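Local atomic coordinates of fructose 1-phosphate kinase (Staphylococcus aureus, PDB entry 2JG5), a protein that probably phosphorylates fructose 1-phosphate to fructose 1,6-bisphosphate with ATP, as a member of the PfkB carbohydrate kinase family. Residues A148-D161 with S169-N181. Residues are numbered along the deposited sequence; the frame is centred on the assembly and turned at random.
Sequences AQITAQTGAKLVVD and SVLPYHPLFIKPN. Unlike the reference sequence in segment 169-181: Tyr173 (reference Phe).
Strand 157-161 and residues 176-179 run parallel, joined by backbone bonds from Leu176 N to Leu158 O (2.6 Å) and from Val160 N to Phe177 O (3.2 Å), the second nearly straight at 171°. Two waters extend the pairing: one links Leu158 N to His174 O, the other bridges Val160 O and Lys179 N, whose direct bond is weak. Val159 and Phe177 share one face of the sheet. With CG set between its own backbone N and carbonyl carbon (chi1 69°), the phenylalanine turns a ring face to Val159 CG1, which makes a CH-pi contact 3.8 Å from the ring centroid. Beta-branched valine suits an extended strand, and its two methyls serve two partners here: CG1 the ring, CG2 Leu176 CD2.

On the other face Val160 and Val170 meet tip to tip, CG2 to CG2 at 3.6 Å, and Leu158 CD2 touches both Val170 CB and Pro175 CB. Ala148, small enough to let the two helices come close, sets its methyl against Val170 CG1 and, obliquely, against the Tyr173 ring. The ring turns one face to the backbone of helix 143-154, with Gln149 N above it, offset toward the rim, and Ala152 CB near the ring plane at its edge, while the aliphatic Gln149 CG touches Tyr173 CE1 (3.5 Å). At the C-terminal end of the strand, Asp161 lies alongside Lys179 and shares a water with it, the lysine link being weak; Asp161 OD2 also forms a salt bridge with Lys38.

Strand 157-161, helix 164-170 and strand 177-178 thus form a beta-alpha-beta crossover at one edge of the central parallel sheet of the ribokinase-like fold.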
# COMPACT_ATOMS: atom_id res chain seq x y z
N ALA A 148 10.02 -26.91 14.60
CA ALA A 148 10.43 -28.29 14.30
C ALA A 148 10.40 -29.20 15.52
O ALA A 148 10.07 -30.39 15.44
CB ALA A 148 11.81 -28.30 13.68
N GLN A 149 10.72 -28.62 16.67
CA GLN A 149 10.79 -29.34 17.92
C GLN A 149 9.43 -29.76 18.47
O GLN A 149 9.32 -30.77 19.17
CB GLN A 149 11.48 -28.44 18.92
CG GLN A 149 12.04 -29.16 20.06
CD GLN A 149 12.58 -28.19 21.03
OE1 GLN A 149 12.07 -27.07 21.14
NE2 GLN A 149 13.62 -28.60 21.77
N ILE A 150 8.42 -28.94 18.19
CA ILE A 150 7.05 -29.22 18.58
C ILE A 150 6.45 -30.34 17.71
O ILE A 150 5.77 -31.24 18.22
CB ILE A 150 6.17 -27.95 18.49
CG1 ILE A 150 6.61 -26.92 19.55
CG2 ILE A 150 4.69 -28.31 18.66
CD1 ILE A 150 5.91 -25.57 19.42
N THR A 151 6.72 -30.28 16.41
CA THR A 151 6.20 -31.26 15.46
C THR A 151 6.81 -32.62 15.72
O THR A 151 6.15 -33.63 15.51
CB THR A 151 6.48 -30.88 13.99
OG1 THR A 151 7.89 -30.88 13.75
CG2 THR A 151 5.87 -29.54 13.65
N ALA A 152 8.06 -32.62 16.18
CA ALA A 152 8.73 -33.84 16.60
C ALA A 152 7.99 -34.50 17.76
O ALA A 152 7.99 -35.72 17.87
CB ALA A 152 10.17 -33.54 16.99
N GLN A 153 7.37 -33.69 18.62
CA GLN A 153 6.57 -34.19 19.74
C GLN A 153 5.15 -34.52 19.33
O GLN A 153 4.57 -35.49 19.83
CB GLN A 153 6.49 -33.17 20.87
CG GLN A 153 7.68 -33.09 21.79
CD GLN A 153 7.43 -32.10 22.92
OE1 GLN A 153 6.90 -31.01 22.69
NE2 GLN A 153 7.79 -32.49 24.14
N THR A 154 4.55 -33.71 18.46
CA THR A 154 3.16 -33.95 18.05
C THR A 154 3.08 -35.11 17.07
O THR A 154 2.08 -35.83 17.05
CB THR A 154 2.44 -32.71 17.48
OG1 THR A 154 3.03 -32.30 16.25
CG2 THR A 154 2.46 -31.56 18.49
N GLY A 155 4.13 -35.29 16.28
CA GLY A 155 4.16 -36.35 15.27
C GLY A 155 3.87 -35.86 13.85
O GLY A 155 3.98 -36.63 12.90
N ALA A 156 3.50 -34.58 13.71
CA ALA A 156 3.19 -34.01 12.39
C ALA A 156 4.42 -33.95 11.49
O ALA A 156 5.53 -33.65 11.95
CB ALA A 156 2.55 -32.61 12.51
N LYS A 157 4.20 -34.25 10.21
CA LYS A 157 5.25 -34.15 9.19
C LYS A 157 5.67 -32.71 9.03
O LYS A 157 4.84 -31.86 8.73
CB LYS A 157 4.75 -34.68 7.84
CG LYS A 157 4.64 -36.19 7.76
CD LYS A 157 3.44 -36.72 8.53
CE LYS A 157 3.83 -37.95 9.36
NZ LYS A 157 4.24 -39.11 8.52
N LEU A 158 6.95 -32.44 9.24
CA LEU A 158 7.49 -31.10 9.03
C LEU A 158 8.18 -30.95 7.68
O LEU A 158 9.10 -31.70 7.35
CB LEU A 158 8.43 -30.69 10.16
CG LEU A 158 9.04 -29.29 9.95
CD1 LEU A 158 8.07 -28.16 10.37
CD2 LEU A 158 10.34 -29.20 10.69
N VAL A 159 7.73 -29.96 6.91
CA VAL A 159 8.31 -29.62 5.61
C VAL A 159 8.93 -28.23 5.66
O VAL A 159 8.29 -27.26 6.08
CB VAL A 159 7.23 -29.66 4.52
CG1 VAL A 159 7.81 -29.26 3.19
CG2 VAL A 159 6.58 -31.05 4.45
N VAL A 160 10.19 -28.13 5.24
CA VAL A 160 10.90 -26.87 5.31
C VAL A 160 11.45 -26.45 3.95
O VAL A 160 12.09 -27.23 3.24
CB VAL A 160 12.04 -26.92 6.35
CG1 VAL A 160 12.95 -25.69 6.25
CG2 VAL A 160 11.48 -27.07 7.75
N ASP A 161 11.17 -25.19 3.60
CA ASP A 161 11.79 -24.54 2.46
C ASP A 161 12.36 -23.20 2.94
O ASP A 161 11.65 -22.20 3.05
CB ASP A 161 10.77 -24.37 1.34
CG ASP A 161 11.35 -23.72 0.10
OD1 ASP A 161 12.59 -23.71 -0.07
OD2 ASP A 161 10.56 -23.20 -0.71
N SER A 169 19.11 -26.50 10.46
CA SER A 169 18.75 -26.52 11.88
C SER A 169 17.55 -27.40 12.24
O SER A 169 17.35 -27.74 13.41
CB SER A 169 18.51 -25.10 12.40
OG SER A 169 17.31 -24.55 11.86
N VAL A 170 16.74 -27.75 11.24
CA VAL A 170 15.56 -28.58 11.51
C VAL A 170 15.87 -30.07 11.32
O VAL A 170 15.08 -30.92 11.72
CB VAL A 170 14.30 -28.15 10.70
CG1 VAL A 170 13.81 -26.78 11.15
CG2 VAL A 170 14.56 -28.17 9.20
N LEU A 171 17.03 -30.36 10.72
CA LEU A 171 17.45 -31.73 10.41
C LEU A 171 17.36 -32.70 11.59
O LEU A 171 16.82 -33.79 11.43
CB LEU A 171 18.84 -31.76 9.77
CG LEU A 171 19.01 -31.25 8.34
CD1 LEU A 171 20.49 -31.09 8.02
CD2 LEU A 171 18.37 -32.18 7.34
N PRO A 172 17.88 -32.31 12.78
CA PRO A 172 17.75 -33.20 13.94
C PRO A 172 16.30 -33.54 14.31
O PRO A 172 16.06 -34.42 15.15
CB PRO A 172 18.39 -32.39 15.08
CG PRO A 172 19.27 -31.41 14.42
CD PRO A 172 18.59 -31.07 13.14
N TYR A 173 15.35 -32.85 13.68
CA TYR A 173 13.92 -33.02 13.99
C TYR A 173 13.20 -33.87 12.95
O TYR A 173 11.97 -34.00 12.98
CB TYR A 173 13.25 -31.66 14.17
CG TYR A 173 13.88 -30.85 15.28
CD1 TYR A 173 13.62 -31.14 16.61
CD2 TYR A 173 14.78 -29.82 14.99
CE1 TYR A 173 14.21 -30.42 17.64
CE2 TYR A 173 15.37 -29.09 16.01
CZ TYR A 173 15.08 -29.39 17.33
OH TYR A 173 15.66 -28.67 18.35
N HIS A 174 14.00 -34.46 12.06
CA HIS A 174 13.55 -35.36 11.01
C HIS A 174 12.40 -34.79 10.17
O HIS A 174 11.31 -35.37 10.14
CB HIS A 174 13.15 -36.73 11.60
CG HIS A 174 14.17 -37.30 12.54
ND1 HIS A 174 15.50 -37.42 12.20
CD2 HIS A 174 14.05 -37.79 13.79
CE1 HIS A 174 16.16 -37.96 13.22
NE2 HIS A 174 15.30 -38.20 14.19
N PRO A 175 12.65 -33.66 9.48
CA PRO A 175 11.60 -33.12 8.63
C PRO A 175 11.28 -34.12 7.52
O PRO A 175 12.13 -34.92 7.17
CB PRO A 175 12.23 -31.85 8.06
CG PRO A 175 13.70 -32.08 8.15
CD PRO A 175 13.89 -32.86 9.39
N LEU A 176 10.07 -34.06 6.98
CA LEU A 176 9.65 -34.98 5.93
C LEU A 176 10.49 -34.80 4.68
O LEU A 176 10.94 -35.77 4.09
CB LEU A 176 8.18 -34.79 5.61
CG LEU A 176 7.63 -35.63 4.47
CD1 LEU A 176 7.49 -37.08 4.91
CD2 LEU A 176 6.31 -35.05 3.98
N PHE A 177 10.66 -33.55 4.27
CA PHE A 177 11.72 -33.15 3.34
C PHE A 177 12.13 -31.70 3.55
O PHE A 177 11.36 -30.89 4.08
CB PHE A 177 11.36 -33.42 1.87
CG PHE A 177 10.26 -32.55 1.32
CD1 PHE A 177 10.57 -31.36 0.67
CD2 PHE A 177 8.93 -32.94 1.42
CE1 PHE A 177 9.56 -30.56 0.14
CE2 PHE A 177 7.91 -32.15 0.89
CZ PHE A 177 8.22 -30.95 0.25
N ILE A 178 13.36 -31.40 3.15
CA ILE A 178 13.84 -30.03 2.94
C ILE A 178 14.12 -29.82 1.44
O ILE A 178 14.19 -30.79 0.67
CB ILE A 178 15.08 -29.73 3.78
CG1 ILE A 178 16.13 -30.85 3.60
CG2 ILE A 178 14.67 -29.56 5.25
CD1 ILE A 178 17.51 -30.50 4.09
N LYS A 179 14.30 -28.57 1.01
CA LYS A 179 14.45 -28.28 -0.42
C LYS A 179 15.60 -27.32 -0.78
O LYS A 179 15.35 -26.23 -1.30
CB LYS A 179 13.11 -27.80 -1.02
CG LYS A 179 13.04 -27.95 -2.54
CD LYS A 179 11.84 -27.27 -3.17
CE LYS A 179 11.98 -25.76 -3.13
NZ LYS A 179 13.11 -25.29 -4.00
N PRO A 180 16.86 -27.72 -0.55
CA PRO A 180 17.93 -26.80 -0.92
C PRO A 180 18.17 -26.78 -2.44
O PRO A 180 17.69 -27.64 -3.17
CB PRO A 180 19.14 -27.38 -0.21
CG PRO A 180 18.88 -28.85 -0.18
CD PRO A 180 17.39 -28.97 0.03
N ASN A 181 18.91 -25.78 -2.90
CA ASN A 181 19.38 -25.83 -4.28
C ASN A 181 20.79 -26.42 -4.36
O ASN A 181 21.49 -26.54 -3.34
CB ASN A 181 19.26 -24.48 -5.00
CG ASN A 181 19.89 -23.33 -4.23
OD1 ASN A 181 21.07 -23.36 -3.88
ND2 ASN A 181 19.09 -22.30 -3.98
O HOH W 1 8.67 -34.37 10.06
O HOH W 2 14.80 -25.94 2.22
O HOH W 3 12.00 -22.54 -2.82